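Local coordinates for protein ethylbenzene dehydrogenase alpha-subunit (Aromatoleum aromaticum, PDB 2IVF) that holds a molybdenum atom, two molybdopterin-type guanosine dinucleotide ligands and an iron/sulfur cluster as the alpha subunit of a molybdopterin oxidoreductase family enzyme, at residues A[547-551]-A[552-556]; A[622-625]-A[626-630]. All coordinates share one frame; numbering follows the deposited sequence.

How the contacts relate
Both contacts are local, each closing the C-terminal end of a short helix within the molybdopterin oxidoreductase part of the chain, and their centres lie about 12 Å apart. Contact 1, on helix 546-553, is the more buried: aromatic rings and aliphatic groups dominate it. Contact 2, which ends helix 617-625, is only partly buried, with Asp623 and Pro627 exposed and Leu625 and Leu629 turned into the interior. The two ends pack on each other. Trp549 CH2 meets Leu625 CD2 at 3.7 Å, and Lys628 NZ lies 2.8 Å from His553 O, a probable hydrogen bond. Helix 546-553 gives way to a turn at Gly555, whereas helix 617-625 runs into the 3-10 segment 626-628 that contains Pro627.

Contact 1: residues A[547-551]-A[552-556]; sequences AMWLY and YHVGY
Tyr552 N, His553 N and Val554 N continue the helical bonding to Met548 O, Trp549 O and Leu550 O, and Tyr556 N is an extra donor to Leu550 O, reaching it from the opposite face of the carbonyl plane to Val554 N. The Tyr556 bond joins residues six positions apart and is fairly long, at 3.3 Å from Tyr556 N to Leu550 O, yet its N-H points well at the acceptor (161°).

Tyr551 and Tyr552 form a T-shaped (edge-to-face) pair with planes at 88°. Tyr551 CD2 stands 3.7 Å above the plane of the Tyr552 ring, over its centre. With CG opposite the backbone N, Tyr551 carries its ring beside its carbonyl, where the edge can meet the next residue's ring. Its hydroxyl bonds to Asn561 ND2.

Here helix 546-553 reaches its C-terminus: Val554 is the first residue to leave helical angles, and Gly555 follows with positive phi, a conformation that glycine adopts readily. The turn folds Tyr556 back against the helix, so that its CD1 lies 3.8 Å from Leu550 CB, the two side chains running alongside each other. Tyr556 OH is held by Arg615 O.

A chi1 of 83° turns the Trp549 indole so that one face takes the branched aliphatic groups: Val554 CG2 makes a CH-pi contact 3.9 Å from the six-membered ring centroid, and Leu550 CD2 rests on that face near the rim. The edge of the His553 ring faces the backbone of Trp549, CA lying in its plane, while His553 NE2 bonds to Pro594 O.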
loop_
_atom_site.group_PDB
_atom_site.type_symbol
_atom_site.label_atom_id
_atom_site.label_comp_id
_atom_site.label_asym_id
_atom_site.label_seq_id
_atom_site.Cartn_x
_atom_site.Cartn_y
_atom_site.Cartn_z
ATOM N N ALA A 547 -2.021 -7.512 27.503
ATOM C CA ALA A 547 -0.836 -8.003 28.236
ATOM C C ALA A 547 -1.169 -9.074 29.283
ATOM O O ALA A 547 -0.329 -9.947 29.592
ATOM C CB ALA A 547 -0.038 -6.820 28.876
ATOM N N MET A 548 -2.360 -8.997 29.879
ATOM C CA MET A 548 -2.665 -9.844 31.020
ATOM C C MET A 548 -2.774 -11.298 30.613
ATOM O O MET A 548 -2.102 -12.148 31.198
ATOM C CB MET A 548 -3.955 -9.434 31.740
ATOM C CG MET A 548 -3.929 -8.037 32.305
ATOM S SD MET A 548 -2.472 -7.717 33.331
ATOM C CE MET A 548 -2.840 -6.033 33.880
ATOM N N TRP A 549 -3.622 -11.591 29.637
ATOM C CA TRP A 549 -3.878 -12.982 29.290
ATOM C C TRP A 549 -2.617 -13.534 28.560
ATOM O O TRP A 549 -2.254 -14.677 28.763
ATOM C CB TRP A 549 -5.165 -13.136 28.461
ATOM C CG TRP A 549 -5.000 -12.891 27.020
ATOM C CD1 TRP A 549 -4.844 -11.710 26.393
ATOM C CD2 TRP A 549 -4.971 -13.890 26.020
ATOM N NE1 TRP A 549 -4.688 -11.906 25.024
ATOM C CE2 TRP A 549 -4.754 -13.247 24.781
ATOM C CE3 TRP A 549 -5.064 -15.281 26.065
ATOM C CZ2 TRP A 549 -4.681 -13.936 23.590
ATOM C CZ3 TRP A 549 -4.980 -15.979 24.882
ATOM C CH2 TRP A 549 -4.799 -15.308 23.657
ATOM N N LEU A 550 -1.920 -12.682 27.797
ATOM C CA LEU A 550 -0.688 -13.121 27.145
ATOM C C LEU A 550 0.342 -13.527 28.169
ATOM O O LEU A 550 0.997 -14.577 28.017
ATOM C CB LEU A 550 -0.121 -12.058 26.218
ATOM C CG LEU A 550 -0.935 -11.738 24.960
ATOM C CD1 LEU A 550 -0.281 -10.604 24.196
ATOM C CD2 LEU A 550 -1.149 -12.993 24.072
ATOM N N TYR A 551 0.436 -12.738 29.244
ATOM C CA TYR A 551 1.361 -13.010 30.352
ATOM C C TYR A 551 1.015 -14.270 31.121
ATOM O O TYR A 551 1.887 -15.064 31.406
ATOM C CB TYR A 551 1.352 -11.834 31.366
ATOM C CG TYR A 551 2.307 -11.942 32.542
ATOM C CD1 TYR A 551 3.634 -11.531 32.430
ATOM C CD2 TYR A 551 1.865 -12.380 33.811
ATOM C CE1 TYR A 551 4.517 -11.606 33.547
ATOM C CE2 TYR A 551 2.719 -12.428 34.879
ATOM C CZ TYR A 551 4.046 -12.032 34.742
ATOM O OH TYR A 551 4.840 -12.127 35.861
ATOM N N TYR A 552 -0.255 -14.424 31.463
ATOM C CA TYR A 552 -0.732 -15.516 32.296
ATOM C C TYR A 552 -1.025 -16.815 31.558
ATOM O O TYR A 552 -0.947 -17.869 32.141
ATOM C CB TYR A 552 -2.004 -15.064 33.012
ATOM C CG TYR A 552 -1.703 -14.157 34.166
ATOM C CD1 TYR A 552 -0.955 -14.623 35.238
ATOM C CD2 TYR A 552 -2.137 -12.824 34.190
ATOM C CE1 TYR A 552 -0.648 -13.815 36.291
ATOM C CE2 TYR A 552 -1.859 -11.996 35.307
ATOM C CZ TYR A 552 -1.114 -12.503 36.339
ATOM O OH TYR A 552 -0.784 -11.736 37.455
ATOM N N HIS A 553 -1.331 -16.743 30.266
ATOM C CA HIS A 553 -1.810 -17.919 29.545
ATOM C C HIS A 553 -1.020 -18.283 28.308
ATOM O O HIS A 553 -1.125 -19.422 27.837
ATOM C CB HIS A 553 -3.270 -17.722 29.119
ATOM C CG HIS A 553 -4.200 -17.591 30.271
ATOM N ND1 HIS A 553 -4.531 -18.652 31.078
ATOM C CD2 HIS A 553 -4.813 -16.505 30.793
ATOM C CE1 HIS A 553 -5.331 -18.221 32.042
ATOM N NE2 HIS A 553 -5.533 -16.924 31.872
ATOM N N VAL A 554 -0.235 -17.359 27.781
ATOM C CA VAL A 554 0.477 -17.659 26.556
ATOM C C VAL A 554 1.990 -17.674 26.743
ATOM O O VAL A 554 2.762 -17.622 25.767
ATOM C CB VAL A 554 0.062 -16.713 25.408
ATOM C CG1 VAL A 554 0.609 -17.248 24.095
ATOM C CG2 VAL A 554 -1.496 -16.550 25.321
ATOM N N GLY A 555 2.399 -17.714 28.010
ATOM C CA GLY A 555 3.788 -17.903 28.392
ATOM C C GLY A 555 4.693 -16.700 28.198
ATOM O O GLY A 555 5.915 -16.837 28.277
ATOM N N TYR A 556 4.108 -15.520 28.017
ATOM C CA TYR A 556 4.888 -14.333 27.803
ATOM C C TYR A 556 5.537 -13.830 29.066
ATOM O O TYR A 556 6.411 -12.983 28.983
ATOM C CB TYR A 556 4.071 -13.210 27.146
ATOM C CG TYR A 556 3.915 -13.335 25.643
ATOM C CD1 TYR A 556 2.897 -14.079 25.083
ATOM C CD2 TYR A 556 4.790 -12.688 24.786
ATOM C CE1 TYR A 556 2.744 -14.153 23.671
ATOM C CE2 TYR A 556 4.645 -12.757 23.430
ATOM C CZ TYR A 556 3.635 -13.493 22.875
ATOM O OH TYR A 556 3.537 -13.567 21.502
#

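Contact 2: residues A[622-625]-A[626-630]; sequences PDVL and FPKLK
Leu625 and Leu629 meet across the end of helix 617-625, Leu625 CG lying 3.8 Å from Leu629 CD1. Leu625 sets CG opposite its backbone N (chi1 178°); the two side chains cross obliquely, and Leu625 CD1 comes to lie against CG and CD2 of Leu629. Branched, wholly apolar ends suit both residues, which are buried.

Phe626 turns its ring back along the chain. Chi1 of -67° keeps CG beside the backbone N, and one face of the ring lies over Pro622 N, while CD2 comes 3.6 Å from Pro622 CA. The Pro622 ring adds a looser apolar touch at CE2. Pro627 approaches the same residue differently: its CD lies 3.1 Å from Pro622 O. Pro627 has no N-H to give to that oxygen; after the wider pi-type turn at 622-625 the chain goes on as the 3-10 segment 626-628. Leu625 O takes a bond from Lys628 N (2.7 Å), the donor standing above the carbonyl plane. Leu629 N bonds to Phe626 O at 2.9 Å and makes a weak second bond to Leu625 O.

Lys628 leaves the turn as an extended chain. Its methylenes run past Val624 O, CD coming within 3.6 Å of it, and this long arm carries NZ to His553 O in contact 1. Asp623, on the exposed side, forms a salt bridge with Lys619 one turn earlier.

Leu625 and Leu629 both rest on Tyr603 of strand 602-606 and on Pro600 in the loop before it. Lys630 then shares backbone hydrogen bonds with Gln601, and the chain passes directly into strand 631-636, the neighbour of strand 602-606 in the six-stranded mixed sheet.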
loop_
_atom_site.group_PDB
_atom_site.type_symbol
_atom_site.label_atom_id
_atom_site.label_comp_id
_atom_site.label_asym_id
_atom_site.label_seq_id
_atom_site.Cartn_x
_atom_site.Cartn_y
_atom_site.Cartn_z
ATOM N N PRO A 622 1.746 -21.270 18.837
ATOM C CA PRO A 622 1.830 -22.740 18.643
ATOM C C PRO A 622 2.383 -23.448 19.850
ATOM O O PRO A 622 1.861 -24.495 20.236
ATOM C CB PRO A 622 2.750 -22.895 17.407
ATOM C CG PRO A 622 2.595 -21.640 16.672
ATOM C CD PRO A 622 2.468 -20.560 17.774
ATOM N N ASP A 623 3.396 -22.885 20.493
ATOM C CA ASP A 623 4.071 -23.628 21.567
ATOM C C ASP A 623 3.341 -23.652 22.900
ATOM O O ASP A 623 3.475 -24.612 23.660
ATOM C CB ASP A 623 5.471 -23.093 21.815
ATOM C CG ASP A 623 6.464 -23.534 20.758
ATOM O OD1 ASP A 623 6.051 -24.125 19.731
ATOM O OD2 ASP A 623 7.672 -23.264 20.967
ATOM N N VAL A 624 2.591 -22.591 23.199
ATOM C CA VAL A 624 2.029 -22.440 24.543
ATOM C C VAL A 624 0.505 -22.400 24.521
ATOM O O VAL A 624 -0.112 -23.116 25.266
ATOM C CB VAL A 624 2.585 -21.193 25.277
ATOM C CG1 VAL A 624 2.045 -21.154 26.695
ATOM C CG2 VAL A 624 4.155 -21.232 25.342
ATOM N N LEU A 625 -0.098 -21.572 23.677
ATOM C CA LEU A 625 -1.561 -21.438 23.669
ATOM C C LEU A 625 -2.306 -22.551 22.932
ATOM O O LEU A 625 -3.213 -23.197 23.479
ATOM C CB LEU A 625 -1.954 -20.089 23.072
ATOM C CG LEU A 625 -3.461 -19.810 22.936
ATOM C CD1 LEU A 625 -4.138 -19.861 24.314
ATOM C CD2 LEU A 625 -3.761 -18.505 22.224
ATOM N N PHE A 626 -1.978 -22.741 21.660
ATOM C CA PHE A 626 -2.704 -23.710 20.852
ATOM C C PHE A 626 -2.910 -25.062 21.525
ATOM O O PHE A 626 -4.028 -25.583 21.465
ATOM C CB PHE A 626 -2.086 -23.866 19.457
ATOM C CG PHE A 626 -2.210 -22.659 18.581
ATOM C CD1 PHE A 626 -3.016 -21.576 18.920
ATOM C CD2 PHE A 626 -1.516 -22.616 17.370
ATOM C CE1 PHE A 626 -3.133 -20.486 18.074
ATOM C CE2 PHE A 626 -1.627 -21.544 16.531
ATOM C CZ PHE A 626 -2.416 -20.476 16.869
ATOM N N PRO A 627 -1.870 -25.649 22.179
ATOM C CA PRO A 627 -2.059 -26.889 22.905
ATOM C C PRO A 627 -3.164 -26.890 23.974
ATOM O O PRO A 627 -3.673 -27.956 24.304
ATOM C CB PRO A 627 -0.673 -27.144 23.525
ATOM C CG PRO A 627 0.234 -26.559 22.529
ATOM C CD PRO A 627 -0.447 -25.266 22.206
ATOM N N LYS A 628 -3.553 -25.727 24.487
ATOM C CA LYS A 628 -4.601 -25.675 25.520
ATOM C C LYS A 628 -5.969 -25.547 24.871
ATOM O O LYS A 628 -6.982 -25.795 25.488
ATOM C CB LYS A 628 -4.412 -24.447 26.398
ATOM C CG LYS A 628 -3.188 -24.428 27.253
ATOM C CD LYS A 628 -2.821 -22.959 27.609
ATOM C CE LYS A 628 -1.716 -22.959 28.652
ATOM N NZ LYS A 628 -1.494 -21.686 29.360
ATOM N N LEU A 629 -5.982 -25.115 23.620
ATOM C CA LEU A 629 -7.228 -24.779 22.937
ATOM C C LEU A 629 -7.888 -26.003 22.339
ATOM O O LEU A 629 -7.245 -26.747 21.586
ATOM C CB LEU A 629 -6.971 -23.743 21.836
ATOM C CG LEU A 629 -6.545 -22.346 22.295
ATOM C CD1 LEU A 629 -6.271 -21.513 21.094
ATOM C CD2 LEU A 629 -7.658 -21.694 23.149
ATOM N N LYS A 630 -9.168 -26.187 22.677
ATOM C CA LYS A 630 -10.013 -27.262 22.123
ATOM C C LYS A 630 -10.565 -26.881 20.740
ATOM O O LYS A 630 -10.815 -27.760 19.898
ATOM C CB LYS A 630 -11.201 -27.537 23.036
ATOM C CG LYS A 630 -10.825 -28.140 24.381
ATOM C CD LYS A 630 -10.426 -29.629 24.308
ATOM C CE LYS A 630 -11.643 -30.558 24.408
ATOM N NZ LYS A 630 -11.324 -32.039 24.432
#